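Local atomic coordinates of TatD-related deoxyribonuclease (Thermotoga maritima, PDB entry 1J6O), a protein that probably acts as a metal-dependent deoxyribonuclease of the TatD family, hydrolysing ester bonds in DNA. Residues G187-P192 with V237-Q242. Numbering follows the deposited sequence.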
ATOM      1  N   GLY A 187       3.347  10.386  -2.532  1.00 10.43           N
ATOM      2  CA  GLY A 187       3.424  11.843  -2.505  1.00 10.87           C
ATOM      3  C   GLY A 187       4.666  12.486  -1.904  1.00 11.66           C
ATOM      4  O   GLY A 187       5.268  13.357  -2.552  1.00 14.10           O
ATOM      5  N   PRO A 188       5.082  12.086  -0.696  1.00 12.57           N
ATOM      6  CA  PRO A 188       6.261  12.639  -0.006  1.00 14.48           C
ATOM      7  C   PRO A 188       7.575  12.648  -0.796  1.00 15.58           C
ATOM      8  O   PRO A 188       8.476  13.433  -0.503  1.00 17.77           O
ATOM      9  CB  PRO A 188       6.360  11.790   1.257  1.00 13.82           C
ATOM     10  CG  PRO A 188       4.845  11.437   1.532  1.00 15.39           C
ATOM     11  CD  PRO A 188       4.385  11.084   0.142  1.00 12.27           C
ATOM     12  N   VAL A 189       7.706  11.770  -1.778  1.00 14.53           N
ATOM     13  CA  VAL A 189       8.932  11.727  -2.578  1.00 13.90           C
ATOM     14  C   VAL A 189       9.144  13.065  -3.333  1.00 15.31           C
ATOM     15  O   VAL A 189      10.285  13.419  -3.723  1.00 16.76           O
ATOM     16  CB  VAL A 189       8.876  10.539  -3.579  1.00 11.81           C
ATOM     17  CG1 VAL A 189       8.040  10.907  -4.806  1.00 13.16           C
ATOM     18  CG2 VAL A 189      10.330  10.117  -3.983  1.00 12.76           C
ATOM     19  N   THR A 190       8.055  13.806  -3.531  1.00 15.01           N
ATOM     20  CA  THR A 190       8.111  15.087  -4.232  1.00 17.09           C
ATOM     21  C   THR A 190       8.354  16.290  -3.314  1.00 17.30           C
ATOM     22  O   THR A 190       8.526  17.404  -3.812  1.00 18.50           O
ATOM     23  CB  THR A 190       6.804  15.430  -4.960  1.00 16.41           C
ATOM     24  OG1 THR A 190       5.786  15.670  -3.986  1.00 16.34           O
ATOM     25  CG2 THR A 190       6.372  14.316  -5.912  1.00 15.18           C
ATOM     26  N   TYR A 191       8.350  16.073  -2.004  1.00 17.99           N
ATOM     27  CA  TYR A 191       8.555  17.162  -1.046  1.00 19.32           C
ATOM     28  C   TYR A 191       9.988  17.675  -1.056  1.00 20.85           C
ATOM     29  O   TYR A 191      10.921  16.915  -0.879  1.00 18.46           O
ATOM     30  CB  TYR A 191       8.177  16.712   0.369  1.00 18.25           C
ATOM     31  CG  TYR A 191       6.724  16.287   0.515  1.00 16.94           C
ATOM     32  CD1 TYR A 191       5.804  16.484  -0.521  1.00 14.90           C
ATOM     33  CD2 TYR A 191       6.276  15.700   1.700  1.00 16.17           C
ATOM     34  CE1 TYR A 191       4.459  16.101  -0.373  1.00 14.67           C
ATOM     35  CE2 TYR A 191       4.959  15.313   1.857  1.00 15.91           C
ATOM     36  CZ  TYR A 191       4.057  15.514   0.827  1.00 14.64           C
ATOM     37  OH  TYR A 191       2.744  15.130   1.004  1.00 17.08           O
ATOM     38  N   PRO A 192      10.168  18.990  -1.259  1.00 22.52           N
ATOM     39  CA  PRO A 192      11.547  19.490  -1.280  1.00 25.18           C
ATOM     40  C   PRO A 192      12.357  19.082  -0.060  1.00 25.03           C
ATOM     41  O   PRO A 192      13.544  18.796  -0.171  1.00 27.44           O
ATOM     42  CB  PRO A 192      11.376  21.014  -1.401  1.00 25.33           C
ATOM     43  CG  PRO A 192      10.024  21.272  -0.797  1.00 25.97           C
ATOM     44  CD  PRO A 192       9.196  20.096  -1.324  1.00 24.36           C
ATOM     45  N   VAL A 237       5.636   9.904 -10.271  1.00 10.74           N
ATOM     46  CA  VAL A 237       6.403   9.272 -11.324  1.00 12.64           C
ATOM     47  C   VAL A 237       7.436  10.287 -11.873  1.00 15.14           C
ATOM     48  O   VAL A 237       8.605   9.952 -12.111  1.00 14.06           O
ATOM     49  CB  VAL A 237       5.471   8.829 -12.470  1.00 12.52           C
ATOM     50  CG1 VAL A 237       6.294   8.524 -13.731  1.00 12.87           C
ATOM     51  CG2 VAL A 237       4.664   7.589 -12.043  1.00  8.86           C
ATOM     52  N   GLU A 238       6.987  11.523 -12.078  1.00 15.00           N
ATOM     53  CA  GLU A 238       7.865  12.569 -12.593  1.00 17.47           C
ATOM     54  C   GLU A 238       9.101  12.688 -11.722  1.00 16.35           C
ATOM     55  O   GLU A 238      10.230  12.632 -12.219  1.00 16.67           O
ATOM     56  CB  GLU A 238       7.120  13.896 -12.636  1.00 18.17           C
ATOM     57  CG  GLU A 238       7.973  15.090 -12.976  1.00 24.05           C
ATOM     58  CD  GLU A 238       7.116  16.320 -13.206  1.00 28.58           C
ATOM     59  OE1 GLU A 238       6.192  16.554 -12.390  1.00 28.15           O
ATOM     60  OE2 GLU A 238       7.368  17.044 -14.199  1.00 29.27           O
ATOM     61  N   THR A 239       8.903  12.828 -10.421  1.00 15.32           N
ATOM     62  CA  THR A 239      10.040  12.947  -9.519  1.00 14.67           C
ATOM     63  C   THR A 239      10.935  11.714  -9.578  1.00 15.98           C
ATOM     64  O   THR A 239      12.168  11.838  -9.669  1.00 15.41           O
ATOM     65  CB  THR A 239       9.570  13.203  -8.058  1.00 14.31           C
ATOM     66  OG1 THR A 239       8.936  14.489  -7.989  1.00 16.72           O
ATOM     67  CG2 THR A 239      10.738  13.167  -7.075  1.00 13.71           C
ATOM     68  N   ILE A 240      10.334  10.524  -9.526  1.00 13.86           N
ATOM     69  CA  ILE A 240      11.139   9.305  -9.571  1.00 13.80           C
ATOM     70  C   ILE A 240      11.971   9.248 -10.833  1.00 14.23           C
ATOM     71  O   ILE A 240      13.153   8.895 -10.780  1.00 15.77           O
ATOM     72  CB  ILE A 240      10.258   8.044  -9.475  1.00 11.82           C
ATOM     73  CG1 ILE A 240       9.609   7.997  -8.081  1.00 12.23           C
ATOM     74  CG2 ILE A 240      11.090   6.773  -9.736  1.00 12.32           C
ATOM     75  CD1 ILE A 240       8.591   6.856  -7.924  1.00 11.67           C
ATOM     76  N   SER A 241      11.370   9.596 -11.962  1.00 15.01           N
ATOM     77  CA  SER A 241      12.098   9.573 -13.227  1.00 15.44           C
ATOM     78  C   SER A 241      13.260  10.577 -13.209  1.00 16.78           C
ATOM     79  O   SER A 241      14.359  10.300 -13.714  1.00 15.97           O
ATOM     80  CB  SER A 241      11.149   9.887 -14.389  1.00 18.43           C
ATOM     81  OG  SER A 241      10.744  11.252 -14.395  1.00 18.89           O
ATOM     82  N   GLN A 242      13.042  11.735 -12.601  1.00 16.21           N
ATOM     83  CA  GLN A 242      14.103  12.731 -12.561  1.00 18.44           C
ATOM     84  C   GLN A 242      15.237  12.300 -11.646  1.00 18.86           C
ATOM     85  O   GLN A 242      16.418  12.438 -11.981  1.00 20.16           O
ATOM     86  CB  GLN A 242      13.528  14.070 -12.111  1.00 17.36           C
ATOM     87  CG  GLN A 242      12.436  14.530 -13.045  1.00 17.11           C
ATOM     88  CD  GLN A 242      11.731  15.762 -12.573  1.00 15.61           C
ATOM     89  OE1 GLN A 242      11.631  16.017 -11.367  1.00 15.48           O
ATOM     90  NE2 GLN A 242      11.212  16.537 -13.518  1.00 17.26           N
TER
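Thr239 points from its helix into the short 3-10 turn 187-190 and overlaps Val189 and Thr190 there, one with each branch. With the hydroxyl beside the backbone N (chi1 -66°), its methyl CG2 falls anti to that N, lies 3.4 Å from the carbonyl oxygen Val189 O and grazes the valine methyl, with Val189 CG1 4.2 Å from Thr239 CG2 as the two side chains run past each other in opposite directions. The two threonine side chains cross at about a right angle, and Thr190 CG2 stands 3.3 Å from Thr239 OG1, a methyl against an oxygen that also makes a weak hydrogen bond to Tyr235 O, one turn back. In this TIM-barrel fold the contact joins the loop after the seventh strand, 181-185, to helix 233-244, which follows the eighth strand, 209-211. Thr190 turns its methyl to the helix while its hydroxyl is held within the turn: Thr190 OG1 donates to Gly187 O (2.8 Å), arriving nearly in line with the carbonyl bond, and the same oxygen takes Thr190 N at 3.0 Å. Gln221 N is also hydrogen-bonded to that hydroxyl. Arg198 of helix 195-204 binds Val189 O through NH1 and touches Thr239, bridging both sides.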